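Local coordinates for lactate dehydrogenase, adjacent gene encodes predicted malate dehydrogenase (Cryptosporidium parvum, PDB 4ND2), which probably catalyses the NAD-dependent interconversion of (S)-lactate and pyruvate, here holding pyruvic acid together with a 3-acetylpyridine analogue of the cofactor, at residues A[88-93]-A[218-223]; A[182-187]-A[293-298]; A[257-262]-A[274-279]. All blocks are in the same frame, centred on the assembly; numbering follows the deposited sequence.

Interaction 1 (A[88-93]-A[218-223]); sequences DDRSEL and IAWKEV. With PYR (pyruvic acid), chain D.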
ATOM      1  N   ASP A  88     -28.056 -25.859   8.296  1.00 40.81           N
ATOM      2  CA  ASP A  88     -27.626 -26.006   9.691  1.00 40.42           C
ATOM      3  C   ASP A  88     -26.148 -26.366   9.855  1.00 38.73           C
ATOM      4  O   ASP A  88     -25.531 -25.971  10.843  1.00 38.76           O
ATOM      5  CB  ASP A  88     -28.478 -27.072  10.389  1.00 41.34           C
ATOM      6  CG  ASP A  88     -29.958 -26.729  10.396  1.00 42.43           C
ATOM      7  OD1 ASP A  88     -30.303 -25.550  10.627  1.00 43.29           O
ATOM      8  OD2 ASP A  88     -30.781 -27.644  10.177  1.00 43.91           O
ATOM      9  N   ASP A  89     -25.591 -27.125   8.909  1.00 36.98           N
ATOM     10  CA  ASP A  89     -24.213 -27.607   9.013  1.00 35.81           C
ATOM     11  C   ASP A  89     -23.505 -27.579   7.660  1.00 33.92           C
ATOM     12  O   ASP A  89     -24.093 -27.931   6.635  1.00 32.98           O
ATOM     13  CB  ASP A  89     -24.195 -29.034   9.575  1.00 36.63           C
ATOM     14  CG  ASP A  89     -22.822 -29.449  10.091  1.00 37.94           C
ATOM     15  OD1 ASP A  89     -21.893 -29.645   9.275  1.00 38.65           O
ATOM     16  OD2 ASP A  89     -22.671 -29.592  11.323  1.00 39.29           O
ATOM     17  N   ARG A  90     -22.231 -27.190   7.679  1.00 31.33           N
ATOM     18  CA  ARG A  90     -21.398 -27.145   6.475  1.00 30.02           C
ATOM     19  C   ARG A  90     -21.282 -28.510   5.787  1.00 29.70           C
ATOM     20  O   ARG A  90     -21.020 -28.580   4.587  1.00 29.87           O
ATOM     21  CB  ARG A  90     -19.986 -26.655   6.820  1.00 29.09           C
ATOM     22  CG  ARG A  90     -19.882 -25.229   7.344  1.00 28.43           C
ATOM     23  CD  ARG A  90     -18.500 -25.017   7.947  1.00 27.79           C
ATOM     24  NE  ARG A  90     -18.263 -23.672   8.473  1.00 27.42           N
ATOM     25  CZ  ARG A  90     -18.526 -23.267   9.718  1.00 27.51           C
ATOM     26  NH1 ARG A  90     -19.082 -24.083  10.611  1.00 27.47           N
ATOM     27  NH2 ARG A  90     -18.239 -22.021  10.074  1.00 27.33           N
ATOM     28  N   SER A  91     -21.469 -29.586   6.550  1.00 29.66           N
ATOM     29  CA  SER A  91     -21.334 -30.948   6.027  1.00 29.47           C
ATOM     30  C   SER A  91     -22.466 -31.367   5.078  1.00 29.00           C
ATOM     31  O   SER A  91     -22.368 -32.400   4.425  1.00 28.75           O
ATOM     32  CB  SER A  91     -21.237 -31.947   7.182  1.00 29.55           C
ATOM     33  OG  SER A  91     -22.439 -31.971   7.930  1.00 30.12           O
ATOM     34  N   GLU A  92     -23.530 -30.570   5.003  1.00 29.18           N
ATOM     35  CA  GLU A  92     -24.621 -30.816   4.052  1.00 29.69           C
ATOM     36  C   GLU A  92     -24.136 -30.837   2.598  1.00 29.52           C
ATOM     37  O   GLU A  92     -24.750 -31.478   1.748  1.00 29.42           O
ATOM     38  CB  GLU A  92     -25.713 -29.758   4.208  1.00 30.20           C
ATOM     39  CG  GLU A  92     -26.480 -29.845   5.520  1.00 30.88           C
ATOM     40  CD  GLU A  92     -27.283 -28.593   5.817  1.00 31.30           C
ATOM     41  OE1 GLU A  92     -27.552 -28.333   7.010  1.00 31.21           O
ATOM     42  OE2 GLU A  92     -27.643 -27.863   4.865  1.00 31.23           O
ATOM     43  N   LEU A  93     -23.035 -30.138   2.326  1.00 28.82           N
ATOM     44  CA  LEU A  93     -22.454 -30.069   0.985  1.00 28.65           C
ATOM     45  C   LEU A  93     -21.466 -31.203   0.692  1.00 27.77           C
ATOM     46  O   LEU A  93     -20.879 -31.240  -0.390  1.00 27.54           O
ATOM     47  CB  LEU A  93     -21.734 -28.726   0.801  1.00 29.06           C
ATOM     48  CG  LEU A  93     -22.522 -27.456   1.134  1.00 29.34           C
ATOM     49  CD1 LEU A  93     -21.625 -26.229   1.028  1.00 29.48           C
ATOM     50  CD2 LEU A  93     -23.735 -27.321   0.224  1.00 29.36           C
ATOM     51  N   ILE A 218     -20.373 -19.668  16.126  1.00 26.00           N
ATOM     52  CA  ILE A 218     -21.610 -19.507  15.343  1.00 26.16           C
ATOM     53  C   ILE A 218     -21.568 -18.351  14.336  1.00 25.44           C
ATOM     54  O   ILE A 218     -22.573 -18.062  13.685  1.00 25.35           O
ATOM     55  CB  ILE A 218     -22.850 -19.346  16.258  1.00 26.77           C
ATOM     56  CG1 ILE A 218     -22.767 -18.077  17.126  1.00 26.94           C
ATOM     57  CG2 ILE A 218     -23.016 -20.581  17.131  1.00 27.09           C
ATOM     58  CD1 ILE A 218     -23.378 -16.834  16.516  1.00 27.20           C
ATOM     59  N   ALA A 219     -20.409 -17.708  14.198  1.00 24.46           N
ATOM     60  CA  ALA A 219     -20.272 -16.516  13.355  1.00 24.09           C
ATOM     61  C   ALA A 219     -20.758 -16.722  11.915  1.00 23.81           C
ATOM     62  O   ALA A 219     -21.338 -15.814  11.325  1.00 23.28           O
ATOM     63  CB  ALA A 219     -18.825 -16.036  13.353  1.00 23.85           C
ATOM     64  N   TRP A 220     -20.531 -17.910  11.357  1.00 24.12           N
ATOM     65  CA  TRP A 220     -20.921 -18.181   9.969  1.00 24.84           C
ATOM     66  C   TRP A 220     -22.433 -18.038   9.752  1.00 24.74           C
ATOM     67  O   TRP A 220     -22.863 -17.523   8.718  1.00 24.11           O
ATOM     68  CB  TRP A 220     -20.418 -19.557   9.506  1.00 25.48           C
ATOM     69  CG  TRP A 220     -21.247 -20.738   9.929  1.00 26.75           C
ATOM     70  CD1 TRP A 220     -21.210 -21.383  11.132  1.00 27.38           C
ATOM     71  CD2 TRP A 220     -22.219 -21.428   9.133  1.00 27.89           C
ATOM     72  NE1 TRP A 220     -22.104 -22.428  11.137  1.00 27.71           N
ATOM     73  CE2 TRP A 220     -22.736 -22.478   9.922  1.00 28.11           C
ATOM     74  CE3 TRP A 220     -22.706 -21.258   7.830  1.00 28.53           C
ATOM     75  CZ2 TRP A 220     -23.719 -23.353   9.454  1.00 28.69           C
ATOM     76  CZ3 TRP A 220     -23.687 -22.132   7.363  1.00 28.96           C
ATOM     77  CH2 TRP A 220     -24.180 -23.166   8.177  1.00 29.04           C
ATOM     78  N   LYS A 221     -23.224 -18.467  10.735  1.00 24.92           N
ATOM     79  CA  LYS A 221     -24.684 -18.378  10.659  1.00 25.40           C
ATOM     80  C   LYS A 221     -25.176 -16.946  10.823  1.00 24.92           C
ATOM     81  O   LYS A 221     -26.145 -16.547  10.179  1.00 24.93           O
ATOM     82  CB  LYS A 221     -25.342 -19.264  11.723  1.00 26.33           C
ATOM     83  CG  LYS A 221     -25.011 -20.736  11.582  1.00 27.47           C
ATOM     84  CD  LYS A 221     -25.868 -21.609  12.486  1.00 28.47           C
ATOM     85  CE  LYS A 221     -25.553 -23.081  12.265  1.00 29.15           C
ATOM     86  NZ  LYS A 221     -26.235 -23.970  13.247  1.00 29.61           N
ATOM     87  N   GLU A 222     -24.512 -16.177  11.685  1.00 24.56           N
ATOM     88  CA  GLU A 222     -24.864 -14.774  11.889  1.00 24.57           C
ATOM     89  C   GLU A 222     -24.762 -13.985  10.583  1.00 23.96           C
ATOM     90  O   GLU A 222     -25.645 -13.195  10.257  1.00 23.42           O
ATOM     91  CB  GLU A 222     -23.966 -14.129  12.947  1.00 25.18           C
ATOM     92  CG  GLU A 222     -24.461 -12.759  13.395  1.00 25.75           C
ATOM     93  CD  GLU A 222     -23.463 -11.997  14.244  1.00 26.19           C
ATOM     94  OE1 GLU A 222     -23.866 -10.978  14.838  1.00 27.03           O
ATOM     95  OE2 GLU A 222     -22.281 -12.396  14.322  1.00 26.65           O
ATOM     96  N   VAL A 223     -23.677 -14.200   9.849  1.00 23.65           N
ATOM     97  CA  VAL A 223     -23.490 -13.555   8.551  1.00 23.54           C
ATOM     98  C   VAL A 223     -24.497 -14.117   7.542  1.00 23.45           C
ATOM     99  O   VAL A 223     -25.205 -13.360   6.879  1.00 23.42           O
ATOM    100  CB  VAL A 223     -22.048 -13.741   8.029  1.00 23.47           C
ATOM    101  CG1 VAL A 223     -21.899 -13.164   6.626  1.00 23.39           C
ATOM    102  CG2 VAL A 223     -21.050 -13.095   8.984  1.00 23.63           C
TER
HETATM  103  C   PYR D 402     -17.872 -19.586   7.369  1.00 20.42           C
HETATM  104  O   PYR D 402     -18.280 -18.419   7.169  1.00 20.14           O
HETATM  105  OXT PYR D 402     -17.178 -19.862   8.373  1.00 20.09           O
HETATM  106  CA  PYR D 402     -18.221 -20.654   6.430  1.00 20.60           C
HETATM  107  O3  PYR D 402     -17.641 -21.727   6.490  1.00 20.23           O
HETATM  108  CB  PYR D 402     -19.293 -20.417   5.407  1.00 21.25           C
HETATM  109  O   HOH W   1     -22.912 -25.524  12.109  1.00 35.79           O
HETATM  110  O   HOH W   2     -18.514 -19.907  12.398  1.00 20.56           O
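Arg90 and Trp220 meet at the substrate pocket of this lactate dehydrogenase, where the loop after strand 75-78 of the NAD-binding domain closes against helix 206-227 of the C-terminal domain. The Arg90 chain runs extended from CG to NE and presents two neighbouring donors to pyruvate. NE gives a nearly straight bond to the keto oxygen O3 (2.8 Å, 164°), and NH2 reaches the carboxylate oxygen OXT (2.9 Å). A flat group with donors on adjacent nitrogens suits a substrate carrying two acceptors side by side. One face of the same guanidinium lies over the indole in a cation-pi contact: Arg90 CZ stands 3.8 Å from the centroid of the five-membered ring of Trp220, 19° off its normal. The two planes are tilted by 43°, so this is no flat stack. Lys221 CG lies over the opposite face of the indole, toward its rim, while the ring's CZ2 nears Asp88 O at 3.5 Å. Trp220 also touches the substrate, its CB lying 3.3 Å from pyruvate C. Lys221 adds a weak bond from NZ to Asp88 O (3.2 Å). One water donates to Asp88 O and accepts weakly from Trp220 NE1; another accepts from Arg90 NH2 and from Trp220 N. Within the loop, Asp89 OD1 accepts Ser91 N, forming an Asx turn with Arg90 at its middle, and also takes Ser91 OG; Glu92 OE1 accepts the amides of Asp88 and Asp89. Arg153, His177 and Asn122 complete the polar grip on pyruvate. The bond to O3 would be expected to polarise the keto group toward hydride transfer, as the loop arginine does in other lactate dehydrogenases, while the indole backs the guanidinium that makes it.

Interaction 2 (A[182-187]-A[293-298]); sequences VPATSS and PLEQKL. Unlike the reference sequence in segment 182-187: Ala184 (reference Val).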
ATOM      1  N   VAL A 182     -12.102 -24.891  18.175  1.00 22.10           N
ATOM      2  CA  VAL A 182     -11.618 -24.552  19.511  1.00 21.99           C
ATOM      3  C   VAL A 182     -10.903 -23.200  19.522  1.00 21.62           C
ATOM      4  O   VAL A 182      -9.720 -23.127  19.194  1.00 21.52           O
ATOM      5  CB  VAL A 182     -10.663 -25.644  20.045  1.00 22.18           C
ATOM      6  CG1 VAL A 182     -10.198 -25.307  21.459  1.00 22.38           C
ATOM      7  CG2 VAL A 182     -11.341 -27.007  20.011  1.00 22.21           C
ATOM      8  N   PRO A 183     -11.624 -22.122  19.886  1.00 21.58           N
ATOM      9  CA  PRO A 183     -10.941 -20.860  20.158  1.00 21.92           C
ATOM     10  C   PRO A 183     -10.172 -20.969  21.474  1.00 22.29           C
ATOM     11  O   PRO A 183     -10.781 -21.062  22.539  1.00 22.14           O
ATOM     12  CB  PRO A 183     -12.088 -19.841  20.253  1.00 21.75           C
ATOM     13  CG  PRO A 183     -13.262 -20.506  19.617  1.00 21.62           C
ATOM     14  CD  PRO A 183     -13.087 -21.961  19.908  1.00 21.74           C
ATOM     15  N   ALA A 184      -8.846 -20.985  21.384  1.00 22.79           N
ATOM     16  CA  ALA A 184      -7.990 -21.256  22.538  1.00 23.34           C
ATOM     17  C   ALA A 184      -7.818 -20.014  23.408  1.00 23.51           C
ATOM     18  O   ALA A 184      -6.889 -19.233  23.215  1.00 23.09           O
ATOM     19  CB  ALA A 184      -6.637 -21.776  22.074  1.00 23.42           C
ATOM     20  N   THR A 185      -8.711 -19.843  24.378  1.00 24.00           N
ATOM     21  CA  THR A 185      -8.681 -18.665  25.246  1.00 24.75           C
ATOM     22  C   THR A 185      -7.396 -18.562  26.073  1.00 25.36           C
ATOM     23  O   THR A 185      -6.987 -17.461  26.428  1.00 25.08           O
ATOM     24  CB  THR A 185      -9.878 -18.627  26.219  1.00 24.94           C
ATOM     25  OG1 THR A 185      -9.900 -19.824  27.001  1.00 24.81           O
ATOM     26  CG2 THR A 185     -11.193 -18.481  25.465  1.00 25.10           C
ATOM     27  N   SER A 186      -6.763 -19.697  26.369  1.00 26.20           N
ATOM     28  CA  SER A 186      -5.590 -19.716  27.250  1.00 27.44           C
ATOM     29  C   SER A 186      -4.385 -18.957  26.687  1.00 28.16           C
ATOM     30  O   SER A 186      -3.594 -18.400  27.451  1.00 29.73           O
ATOM     31  CB  SER A 186      -5.181 -21.156  27.579  1.00 27.35           C
ATOM     32  OG  SER A 186      -4.623 -21.805  26.449  1.00 27.51           O
ATOM     33  N   SER A 187      -4.250 -18.937  25.363  1.00 28.13           N
ATOM     34  CA  SER A 187      -3.121 -18.280  24.704  1.00 27.93           C
ATOM     35  C   SER A 187      -3.499 -16.951  24.038  1.00 26.81           C
ATOM     36  O   SER A 187      -2.757 -16.445  23.199  1.00 27.12           O
ATOM     37  CB  SER A 187      -2.510 -19.221  23.668  1.00 28.32           C
ATOM     38  OG  SER A 187      -3.472 -19.588  22.696  1.00 29.40           O
ATOM     39  N   PRO A 293      -5.833 -28.723  29.934  1.00 28.45           N
ATOM     40  CA  PRO A 293      -6.522 -30.012  29.843  1.00 28.12           C
ATOM     41  C   PRO A 293      -7.912 -29.905  29.207  1.00 27.76           C
ATOM     42  O   PRO A 293      -8.275 -30.745  28.385  1.00 27.84           O
ATOM     43  CB  PRO A 293      -6.618 -30.461  31.306  1.00 28.27           C
ATOM     44  CG  PRO A 293      -5.443 -29.827  31.961  1.00 28.47           C
ATOM     45  CD  PRO A 293      -5.261 -28.499  31.277  1.00 28.48           C
ATOM     46  N   LEU A 294      -8.669 -28.873  29.576  1.00 27.63           N
ATOM     47  CA  LEU A 294      -9.981 -28.624  28.977  1.00 27.87           C
ATOM     48  C   LEU A 294      -9.878 -28.419  27.463  1.00 27.37           C
ATOM     49  O   LEU A 294     -10.644 -29.007  26.702  1.00 27.06           O
ATOM     50  CB  LEU A 294     -10.653 -27.409  29.628  1.00 28.34           C
ATOM     51  CG  LEU A 294     -12.015 -26.982  29.064  1.00 29.15           C
ATOM     52  CD1 LEU A 294     -12.995 -28.148  29.039  1.00 29.58           C
ATOM     53  CD2 LEU A 294     -12.586 -25.819  29.863  1.00 29.59           C
ATOM     54  N   GLU A 295      -8.926 -27.591  27.038  1.00 26.87           N
ATOM     55  CA  GLU A 295      -8.720 -27.316  25.612  1.00 26.53           C
ATOM     56  C   GLU A 295      -8.271 -28.561  24.844  1.00 26.67           C
ATOM     57  O   GLU A 295      -8.686 -28.772  23.705  1.00 25.81           O
ATOM     58  CB  GLU A 295      -7.726 -26.160  25.422  1.00 26.10           C
ATOM     59  CG  GLU A 295      -8.314 -24.808  25.809  1.00 25.69           C
ATOM     60  CD  GLU A 295      -7.288 -23.690  25.917  1.00 25.48           C
ATOM     61  OE1 GLU A 295      -6.075 -23.974  26.016  1.00 25.13           O
ATOM     62  OE2 GLU A 295      -7.706 -22.514  25.919  1.00 25.16           O
ATOM     63  N   GLN A 296      -7.438 -29.387  25.474  1.00 27.30           N
ATOM     64  CA  GLN A 296      -7.023 -30.664  24.885  1.00 27.88           C
ATOM     65  C   GLN A 296      -8.214 -31.601  24.678  1.00 27.64           C
ATOM     66  O   GLN A 296      -8.279 -32.311  23.672  1.00 27.33           O
ATOM     67  CB  GLN A 296      -5.969 -31.350  25.759  1.00 28.79           C
ATOM     68  CG  GLN A 296      -4.626 -30.636  25.794  1.00 29.77           C
ATOM     69  CD  GLN A 296      -3.722 -31.154  26.900  1.00 30.88           C
ATOM     70  OE1 GLN A 296      -3.481 -32.355  27.002  1.00 31.56           O
ATOM     71  NE2 GLN A 296      -3.220 -30.248  27.735  1.00 31.44           N
ATOM     72  N   LYS A 297      -9.150 -31.597  25.627  1.00 27.54           N
ATOM     73  CA  LYS A 297     -10.362 -32.412  25.526  1.00 27.87           C
ATOM     74  C   LYS A 297     -11.286 -31.895  24.423  1.00 27.17           C
ATOM     75  O   LYS A 297     -11.844 -32.679  23.654  1.00 26.61           O
ATOM     76  CB  LYS A 297     -11.109 -32.441  26.864  1.00 28.65           C
ATOM     77  CG  LYS A 297     -12.363 -33.305  26.854  1.00 29.80           C
ATOM     78  CD  LYS A 297     -13.018 -33.363  28.223  1.00 30.91           C
ATOM     79  CE  LYS A 297     -14.235 -34.275  28.211  1.00 31.75           C
ATOM     80  NZ  LYS A 297     -14.725 -34.580  29.584  1.00 32.45           N
ATOM     81  N   LEU A 298     -11.454 -30.578  24.355  1.00 26.35           N
ATOM     82  CA  LEU A 298     -12.258 -29.967  23.298  1.00 26.19           C
ATOM     83  C   LEU A 298     -11.658 -30.233  21.915  1.00 25.99           C
ATOM     84  O   LEU A 298     -12.393 -30.490  20.964  1.00 25.89           O
ATOM     85  CB  LEU A 298     -12.422 -28.464  23.539  1.00 26.08           C
ATOM     86  CG  LEU A 298     -13.254 -28.087  24.770  1.00 26.09           C
ATOM     87  CD1 LEU A 298     -13.079 -26.616  25.098  1.00 26.16           C
ATOM     88  CD2 LEU A 298     -14.726 -28.418  24.575  1.00 26.20           C
TER
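Glu295 pushes its carboxylate against Ser186, and each of its oxygens takes a bond there on the syn side. OE1 meets Ser186 OG at 2.6 Å, while OE2 accepts the backbone N of the same serine at 3.0 Å with an N-H...acceptor angle of 158°. Two oxygens thus grip one residue, which holds the carboxylate against rotation; Ser186 CB lies in front of the two oxygens, 3.3 Å from each of Glu295 OE1 and OE2. A serine suits the place because its short hydroxyl, set between its own N and carbonyl carbon (chi1 71°), stays near the amide and faces the same group. Glu295 reaches across with its chain extended beyond CG. It sits in the first turn of helix 293-314, and OE1 also accepts from Thr292 N, three residues back and just ahead of the helix, which is one half of a capping box. Farther along, the contact becomes apolar: Val182 CG2 packs on Leu298 CB at 4.0 Å. Val182 belongs to strand 182-183, an outermost strand of the four-stranded antiparallel sheet in the C-terminal domain, and pairs with Ile174 of strand 169-174. Thr185 OG1, 3.6 Å from Glu295 OE2, binds a glycerol probably left from crystallisation.

Interaction 3 (A[257-262]-A[274-279]); sequences CSAFCS and VPTIIG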
ATOM      1  N   CYS A 257      -4.401 -22.798   9.649  1.00 20.54           N
ATOM      2  CA  CYS A 257      -5.087 -23.364   8.490  1.00 20.71           C
ATOM      3  C   CYS A 257      -5.227 -24.877   8.641  1.00 21.04           C
ATOM      4  O   CYS A 257      -4.611 -25.483   9.528  1.00 20.62           O
ATOM      5  CB  CYS A 257      -4.342 -23.011   7.195  1.00 20.60           C
ATOM      6  SG  CYS A 257      -2.753 -23.832   6.953  1.00 20.83           S
ATOM      7  N   SER A 258      -6.053 -25.478   7.789  1.00 21.26           N
ATOM      8  CA  SER A 258      -6.244 -26.921   7.812  1.00 21.70           C
ATOM      9  C   SER A 258      -5.058 -27.566   7.105  1.00 21.80           C
ATOM     10  O   SER A 258      -4.929 -27.470   5.882  1.00 21.58           O
ATOM     11  CB  SER A 258      -7.566 -27.313   7.151  1.00 21.95           C
ATOM     12  OG  SER A 258      -7.839 -28.692   7.343  1.00 22.42           O
ATOM     13  N   ALA A 259      -4.180 -28.191   7.889  1.00 21.94           N
ATOM     14  CA  ALA A 259      -2.954 -28.793   7.372  1.00 22.46           C
ATOM     15  C   ALA A 259      -2.783 -30.212   7.900  1.00 23.14           C
ATOM     16  O   ALA A 259      -3.398 -30.591   8.897  1.00 23.06           O
ATOM     17  CB  ALA A 259      -1.752 -27.946   7.753  1.00 22.34           C
ATOM     18  N   PHE A 260      -1.938 -30.985   7.226  1.00 24.33           N
ATOM     19  CA  PHE A 260      -1.702 -32.379   7.596  1.00 25.70           C
ATOM     20  C   PHE A 260      -0.800 -32.456   8.829  1.00 26.59           C
ATOM     21  O   PHE A 260       0.406 -32.213   8.747  1.00 26.39           O
ATOM     22  CB  PHE A 260      -1.092 -33.152   6.422  1.00 26.02           C
ATOM     23  CG  PHE A 260      -1.104 -34.644   6.607  1.00 26.60           C
ATOM     24  CD1 PHE A 260       0.081 -35.350   6.777  1.00 27.11           C
ATOM     25  CD2 PHE A 260      -2.302 -35.348   6.612  1.00 26.88           C
ATOM     26  CE1 PHE A 260       0.071 -36.727   6.947  1.00 27.30           C
ATOM     27  CE2 PHE A 260      -2.320 -36.724   6.782  1.00 27.19           C
ATOM     28  CZ  PHE A 260      -1.132 -37.414   6.950  1.00 27.05           C
ATOM     29  N   CYS A 261      -1.406 -32.794   9.965  1.00 27.79           N
ATOM     30  CA  CYS A 261      -0.734 -32.797  11.262  1.00 29.14           C
ATOM     31  C   CYS A 261      -0.371 -34.225  11.675  1.00 30.63           C
ATOM     32  O   CYS A 261      -1.260 -35.062  11.866  1.00 29.97           O
ATOM     33  CB  CYS A 261      -1.655 -32.159  12.300  1.00 29.21           C
ATOM     34  SG  CYS A 261      -0.891 -31.880  13.910  1.00 29.99           S
ATOM     35  N   SER A 262       0.927 -34.496  11.822  1.00 32.59           N
ATOM     36  CA  SER A 262       1.426 -35.865  12.031  1.00 34.54           C
ATOM     37  C   SER A 262       2.157 -36.112  13.355  1.00 35.88           C
ATOM     38  O   SER A 262       2.097 -37.219  13.887  1.00 37.64           O
ATOM     39  CB  SER A 262       2.345 -36.268  10.875  1.00 34.78           C
ATOM     40  OG  SER A 262       1.600 -36.455   9.686  1.00 35.56           O
ATOM     41  N   VAL A 274      -4.583 -25.994  12.534  1.00 22.12           N
ATOM     42  CA  VAL A 274      -3.426 -25.829  13.415  1.00 22.19           C
ATOM     43  C   VAL A 274      -2.629 -24.594  12.997  1.00 22.29           C
ATOM     44  O   VAL A 274      -2.738 -24.157  11.850  1.00 21.98           O
ATOM     45  CB  VAL A 274      -2.480 -27.050  13.363  1.00 22.35           C
ATOM     46  CG1 VAL A 274      -3.123 -28.259  14.026  1.00 22.52           C
ATOM     47  CG2 VAL A 274      -2.073 -27.373  11.929  1.00 22.55           C
ATOM     48  N   PRO A 275      -1.817 -24.034  13.918  1.00 22.09           N
ATOM     49  CA  PRO A 275      -0.914 -22.949  13.521  1.00 22.00           C
ATOM     50  C   PRO A 275       0.271 -23.470  12.705  1.00 21.70           C
ATOM     51  O   PRO A 275       1.090 -24.232  13.222  1.00 22.40           O
ATOM     52  CB  PRO A 275      -0.442 -22.352  14.860  1.00 22.08           C
ATOM     53  CG  PRO A 275      -1.209 -23.054  15.935  1.00 22.25           C
ATOM     54  CD  PRO A 275      -1.702 -24.341  15.353  1.00 22.39           C
ATOM     55  N   THR A 276       0.340 -23.075  11.437  1.00 21.06           N
ATOM     56  CA  THR A 276       1.415 -23.502  10.546  1.00 20.67           C
ATOM     57  C   THR A 276       2.371 -22.352  10.272  1.00 20.62           C
ATOM     58  O   THR A 276       2.054 -21.196  10.540  1.00 20.53           O
ATOM     59  CB  THR A 276       0.870 -23.970   9.181  1.00 20.64           C
ATOM     60  OG1 THR A 276       0.373 -22.841   8.451  1.00 20.21           O
ATOM     61  CG2 THR A 276      -0.242 -24.995   9.354  1.00 20.67           C
ATOM     62  N   ILE A 277       3.539 -22.689   9.736  1.00 20.42           N
ATOM     63  CA  ILE A 277       4.425 -21.720   9.109  1.00 20.80           C
ATOM     64  C   ILE A 277       4.330 -21.955   7.603  1.00 20.86           C
ATOM     65  O   ILE A 277       4.587 -23.065   7.139  1.00 20.96           O
ATOM     66  CB  ILE A 277       5.891 -21.900   9.555  1.00 20.95           C
ATOM     67  CG1 ILE A 277       6.014 -21.814  11.082  1.00 21.22           C
ATOM     68  CG2 ILE A 277       6.789 -20.869   8.881  1.00 21.07           C
ATOM     69  CD1 ILE A 277       5.511 -20.516  11.678  1.00 21.45           C
ATOM     70  N   ILE A 278       3.949 -20.922   6.851  1.00 20.85           N
ATOM     71  CA  ILE A 278       3.845 -21.025   5.392  1.00 21.12           C
ATOM     72  C   ILE A 278       4.928 -20.197   4.700  1.00 21.46           C
ATOM     73  O   ILE A 278       5.134 -19.024   5.027  1.00 21.44           O
ATOM     74  CB  ILE A 278       2.449 -20.602   4.881  1.00 21.45           C
ATOM     75  CG1 ILE A 278       1.388 -21.564   5.430  1.00 21.66           C
ATOM     76  CG2 ILE A 278       2.418 -20.583   3.354  1.00 21.44           C
ATOM     77  CD1 ILE A 278      -0.025 -21.288   4.967  1.00 21.87           C
ATOM     78  N   GLY A 279       5.613 -20.828   3.748  1.00 21.47           N
ATOM     79  CA  GLY A 279       6.617 -20.166   2.919  1.00 22.14           C
ATOM     80  C   GLY A 279       6.624 -20.738   1.515  1.00 22.82           C
ATOM     81  O   GLY A 279       5.648 -21.354   1.085  1.00 22.40           O
TER
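Cys257 and Val274 form an antiparallel hydrogen-bonded pair, with Cys257 N giving to Val274 O at 3.1 Å and Val274 N to Cys257 O at 3.0 Å. Beside this pair, the side chains of Cys257, Ala259, Thr276 and Ile278 pack in the angle between the strands. Thr276 CG2 reaches Ala259 CB at 3.7 Å and Cys257 SG also at 3.7 Å. The sulfur touches Ile278 CD1 too (4.2 Å), and farther along its strand, Cys261 SG approaches Val274 CG1 at 4.3 Å. Both strands belong to the hairpin of strands 253-261 and 270-279, whose short segments run at 76° to each other here, consistent with strands that coil and diverge beyond the pair; the compact methyl of Ala259 and the thiol of Cys257 suit this close approach. Thr276 OG1 has its polar partner in Val255 O, which leaves its methyl to the apolar side. Farther out, Met243 of helix 234-248 packs on Cys257 and Ala246 on Ile278, while Ile286 of strand 284-286 meets Val274 and Cys261. Ser258 bonds through its backbone to Gly144 and through OG to Asp125 OD1, joining the hairpin to the NAD-binding domain.

From the N terminus, the loop at 88-93 opens interaction 1, and strand 182-183 and the loop after it, at 182-187, open interaction 2 before helix 206-227, at 218-223, closes the first. These two therefore cross. Interaction 3 follows in series after interaction 1: residues 257-262 and 274-279 close a short hairpin, with 11 residues between the segments. Only then does helix 293-314 return, at 293-298, to complete interaction 2, which spans the whole of interaction 3. Interaction 1 bridges the NAD-binding and C-terminal domains across the substrate, whereas interactions 2 and 3 both lie within the C-terminal domain, joining its last helix to one sheet and pairing strands in another. None touches the others; their centres are about 18 to 23 Å apart.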